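Local coordinates for protein Phenylalanine/tyrosine ammonia-lyase (Rhodosporidium toruloides, PDB 1Y2M) that catalyses the non-oxidative deamination of L-phenylalanine and L-tyrosine to trans-cinnamate and p-coumarate, working as a homotetramer, at residues L296-V305 and H527-R538. Sequence-based numbering, arbitrary orientation.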
loop_
_atom_site.group_PDB
_atom_site.type_symbol
_atom_site.label_atom_id
_atom_site.label_comp_id
_atom_site.label_asym_id
_atom_site.label_seq_id
_atom_site.Cartn_x
_atom_site.Cartn_y
_atom_site.Cartn_z
ATOM N N LEU B 296 7.322 16.865 -22.782
ATOM C CA LEU B 296 5.961 17.303 -22.583
ATOM C C LEU B 296 5.883 18.496 -21.652
ATOM O O LEU B 296 5.082 19.391 -21.880
ATOM C CB LEU B 296 5.142 16.150 -22.013
ATOM C CG LEU B 296 4.789 15.085 -23.031
ATOM C CD1 LEU B 296 4.213 13.895 -22.350
ATOM C CD2 LEU B 296 3.776 15.637 -23.996
ATOM N N THR B 297 6.736 18.549 -20.642
ATOM C CA THR B 297 6.867 19.725 -19.797
ATOM C C THR B 297 7.170 20.986 -20.643
ATOM O O THR B 297 6.500 22.015 -20.511
ATOM C CB THR B 297 7.945 19.529 -18.691
ATOM O OG1 THR B 297 7.557 18.463 -17.825
ATOM C CG2 THR B 297 8.056 20.799 -17.854
ATOM N N ALA B 298 8.168 20.870 -21.509
ATOM C CA ALA B 298 8.585 21.986 -22.381
ATOM C C ALA B 298 7.391 22.388 -23.277
ATOM O O ALA B 298 7.024 23.590 -23.381
ATOM C CB ALA B 298 9.771 21.606 -23.209
HETATM N N MSE B 299 6.746 21.412 -23.904
HETATM C CA MSE B 299 5.653 21.750 -24.849
HETATM C C MSE B 299 4.457 22.361 -24.157
HETATM O O MSE B 299 3.714 23.189 -24.702
HETATM C CB MSE B 299 5.308 20.534 -25.679
HETATM C CG MSE B 299 6.461 20.156 -26.487
HETATM SE SE MSE B 299 6.065 18.666 -27.708
HETATM C CE MSE B 299 5.381 19.683 -29.134
ATOM N N THR B 300 4.239 21.916 -22.929
ATOM C CA THR B 300 3.189 22.536 -22.092
ATOM C C THR B 300 3.523 23.976 -21.717
ATOM O O THR B 300 2.639 24.839 -21.668
ATOM C CB THR B 300 2.861 21.668 -20.869
ATOM O OG1 THR B 300 2.534 20.316 -21.276
ATOM C CG2 THR B 300 1.680 22.237 -20.084
ATOM N N VAL B 301 4.783 24.264 -21.387
ATOM C CA VAL B 301 5.150 25.651 -21.097
ATOM C C VAL B 301 4.808 26.472 -22.350
ATOM O O VAL B 301 4.257 27.576 -22.252
ATOM C CB VAL B 301 6.655 25.789 -20.730
ATOM C CG1 VAL B 301 7.076 27.247 -20.662
ATOM C CG2 VAL B 301 6.995 25.074 -19.395
ATOM N N GLU B 302 5.109 25.926 -23.529
ATOM C CA GLU B 302 4.802 26.648 -24.773
ATOM C C GLU B 302 3.286 26.858 -24.960
ATOM O O GLU B 302 2.818 27.966 -25.160
ATOM C CB GLU B 302 5.410 25.922 -25.979
ATOM C CG GLU B 302 6.921 25.941 -25.973
ATOM C CD GLU B 302 7.478 25.385 -27.288
ATOM O OE1 GLU B 302 7.378 24.159 -27.452
ATOM O OE2 GLU B 302 7.975 26.158 -28.172
ATOM N N ALA B 303 2.490 25.798 -24.805
ATOM C CA ALA B 303 1.042 25.913 -24.979
ATOM C C ALA B 303 0.437 26.886 -23.956
ATOM O O ALA B 303 -0.513 27.561 -24.247
ATOM C CB ALA B 303 0.375 24.577 -24.829
HETATM N N MSE B 304 1.027 26.955 -22.764
HETATM C CA MSE B 304 0.510 27.808 -21.673
HETATM C C MSE B 304 1.086 29.211 -21.717
HETATM O O MSE B 304 0.796 30.002 -20.858
HETATM C CB MSE B 304 0.846 27.165 -20.340
HETATM C CG MSE B 304 0.156 25.841 -20.105
HETATM SE SE MSE B 304 -1.713 26.238 -19.509
HETATM C CE MSE B 304 -1.382 26.938 -17.662
ATOM N N VAL B 305 1.871 29.514 -22.750
ATOM C CA VAL B 305 2.655 30.758 -22.837
ATOM C C VAL B 305 3.285 31.059 -21.468
ATOM O O VAL B 305 3.235 32.183 -20.934
ATOM C CB VAL B 305 1.857 31.929 -23.452
ATOM C CG1 VAL B 305 2.705 33.156 -23.600
ATOM C CG2 VAL B 305 1.472 31.548 -24.861
ATOM N N HIS B 527 -1.390 13.102 -23.042
ATOM C CA HIS B 527 -0.854 14.441 -22.853
ATOM C C HIS B 527 -0.299 14.964 -24.181
ATOM O O HIS B 527 -0.489 16.139 -24.542
ATOM C CB HIS B 527 0.195 14.375 -21.734
ATOM C CG HIS B 527 0.731 15.714 -21.273
ATOM N ND1 HIS B 527 1.647 15.832 -20.247
ATOM C CD2 HIS B 527 0.485 16.976 -21.708
ATOM C CE1 HIS B 527 1.927 17.116 -20.071
ATOM N NE2 HIS B 527 1.253 17.829 -20.954
ATOM N N LEU B 528 0.499 14.166 -24.867
ATOM C CA LEU B 528 1.047 14.601 -26.155
ATOM C C LEU B 528 -0.053 14.936 -27.158
ATOM O O LEU B 528 0.008 15.980 -27.820
ATOM C CB LEU B 528 1.962 13.514 -26.724
ATOM C CG LEU B 528 2.733 13.792 -28.014
ATOM C CD1 LEU B 528 3.432 15.153 -27.977
ATOM C CD2 LEU B 528 3.773 12.670 -28.245
ATOM N N TYR B 529 -1.083 14.097 -27.225
ATOM C CA TYR B 529 -2.235 14.407 -28.092
ATOM C C TYR B 529 -2.764 15.800 -27.762
ATOM O O TYR B 529 -2.977 16.632 -28.657
ATOM C CB TYR B 529 -3.323 13.351 -27.936
ATOM C CG TYR B 529 -4.569 13.703 -28.706
ATOM C CD1 TYR B 529 -4.758 13.270 -30.019
ATOM C CD2 TYR B 529 -5.544 14.470 -28.126
ATOM C CE1 TYR B 529 -5.883 13.623 -30.716
ATOM C CE2 TYR B 529 -6.677 14.846 -28.848
ATOM C CZ TYR B 529 -6.844 14.423 -30.122
ATOM O OH TYR B 529 -7.999 14.800 -30.811
ATOM N N CYS B 530 -2.990 16.040 -26.469
ATOM C CA CYS B 530 -3.625 17.309 -26.032
ATOM C C CYS B 530 -2.739 18.538 -26.244
ATOM O O CYS B 530 -3.204 19.585 -26.738
ATOM C CB CYS B 530 -4.091 17.247 -24.626
ATOM S SG CYS B 530 -5.382 16.054 -24.270
ATOM N N VAL B 531 -1.464 18.419 -25.872
ATOM C CA VAL B 531 -0.571 19.577 -25.967
ATOM C C VAL B 531 -0.448 20.033 -27.407
ATOM O O VAL B 531 -0.291 21.206 -27.693
ATOM C CB VAL B 531 0.811 19.326 -25.258
ATOM C CG1 VAL B 531 1.741 18.498 -26.163
ATOM C CG2 VAL B 531 1.476 20.646 -24.862
ATOM N N LEU B 532 -0.475 19.099 -28.357
ATOM C CA LEU B 532 -0.340 19.489 -29.766
ATOM C C LEU B 532 -1.587 20.260 -30.227
ATOM O O LEU B 532 -1.460 21.250 -30.946
ATOM C CB LEU B 532 -0.143 18.258 -30.655
ATOM C CG LEU B 532 1.111 17.483 -30.318
ATOM C CD1 LEU B 532 1.106 16.182 -31.059
ATOM C CD2 LEU B 532 2.414 18.299 -30.572
ATOM N N GLN B 533 -2.761 19.805 -29.788
ATOM C CA GLN B 533 -3.990 20.579 -30.047
ATOM C C GLN B 533 -3.889 21.951 -29.452
ATOM O O GLN B 533 -4.199 22.951 -30.132
ATOM C CB GLN B 533 -5.217 19.894 -29.501
ATOM C CG GLN B 533 -6.508 20.691 -29.774
ATOM C CD GLN B 533 -7.170 20.437 -31.129
ATOM O OE1 GLN B 533 -6.622 19.796 -32.041
ATOM N NE2 GLN B 533 -8.382 21.001 -31.275
ATOM N N ALA B 534 -3.443 22.033 -28.197
ATOM C CA ALA B 534 -3.311 23.335 -27.531
ATOM C C ALA B 534 -2.338 24.242 -28.285
ATOM O O ALA B 534 -2.579 25.434 -28.473
ATOM C CB ALA B 534 -2.841 23.130 -26.099
ATOM N N ILE B 535 -1.225 23.659 -28.751
ATOM C CA ILE B 535 -0.209 24.415 -29.526
ATOM C C ILE B 535 -0.828 25.019 -30.807
ATOM O O ILE B 535 -0.616 26.146 -31.149
ATOM C CB ILE B 535 0.992 23.530 -29.859
ATOM C CG1 ILE B 535 1.865 23.432 -28.605
ATOM C CG2 ILE B 535 1.769 24.054 -30.990
ATOM C CD1 ILE B 535 2.891 22.319 -28.607
ATOM N N ASP B 536 -1.592 24.206 -31.532
ATOM C CA ASP B 536 -2.252 24.696 -32.726
ATOM C C ASP B 536 -3.279 25.793 -32.397
ATOM O O ASP B 536 -3.400 26.759 -33.129
ATOM C CB ASP B 536 -2.892 23.495 -33.402
ATOM C CG ASP B 536 -1.908 22.691 -34.197
ATOM O OD1 ASP B 536 -0.861 23.244 -34.662
ATOM O OD2 ASP B 536 -2.189 21.478 -34.446
ATOM N N LEU B 537 -4.030 25.639 -31.313
ATOM C CA LEU B 537 -5.015 26.669 -30.921
ATOM C C LEU B 537 -4.328 27.962 -30.479
ATOM O O LEU B 537 -4.801 29.105 -30.751
ATOM C CB LEU B 537 -5.944 26.152 -29.830
ATOM C CG LEU B 537 -6.891 25.015 -30.279
ATOM C CD1 LEU B 537 -7.675 24.446 -29.059
ATOM C CD2 LEU B 537 -7.825 25.491 -31.361
ATOM N N ARG B 538 -3.219 27.801 -29.772
ATOM C CA ARG B 538 -2.441 28.979 -29.424
ATOM C C ARG B 538 -1.891 29.699 -30.649
ATOM O O ARG B 538 -1.843 30.936 -30.735
ATOM C CB ARG B 538 -1.316 28.623 -28.470
ATOM C CG ARG B 538 -0.698 29.861 -27.807
ATOM C CD ARG B 538 -1.617 30.528 -26.814
ATOM N NE ARG B 538 -1.655 29.840 -25.519
ATOM C CZ ARG B 538 -2.450 30.176 -24.502
ATOM N NH1 ARG B 538 -3.348 31.150 -24.678
ATOM N NH2 ARG B 538 -2.348 29.561 -23.361
#
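Knobs-into-holes packing between two near-parallel helices of the mainly helical PAL/histidase fold joins Met299 and Val531, each seated among four residues of the other helix. The segments 296-303 and 527-538 cross at 28°, their axes 9.1 Å apart. Met299, bent at its last torsion (chi3 86°), carries its selenomethionine CE over to Leu532 CD2 at 3.6 Å, with Ile535 CD1 beside it; in return Val531 CG2 presses on the backbone O of Met299. The backbones draw nearest at Ala303 and Ile535, and beside them Ala303 CB meets Ala534 CB at 3.7 Å. Polar bonds flank this apolar seam. Near one end, the imidazole of His527 has Leu296 CB over one face, while its NE2 donates to Thr300 OG1 (2.8 Å), a hydroxyl that itself donates to Leu296 O. At the other, helix 273-303 ends in a Schellman motif at Val305, and Arg538, bent at chi2 and chi3, reaches across to this terminus. Side-on, Arg538 NE and NH2 both donate to Ala303 O, at 2.8 and 2.9 Å, while NH1 is salt-bridged to Glu541. A leucine in place of Arg538 would probably leave that carbonyl without its charged mate and Glu541 short of a counter-charge. Val305 CG2 lies 3.6 Å from Arg538 NE.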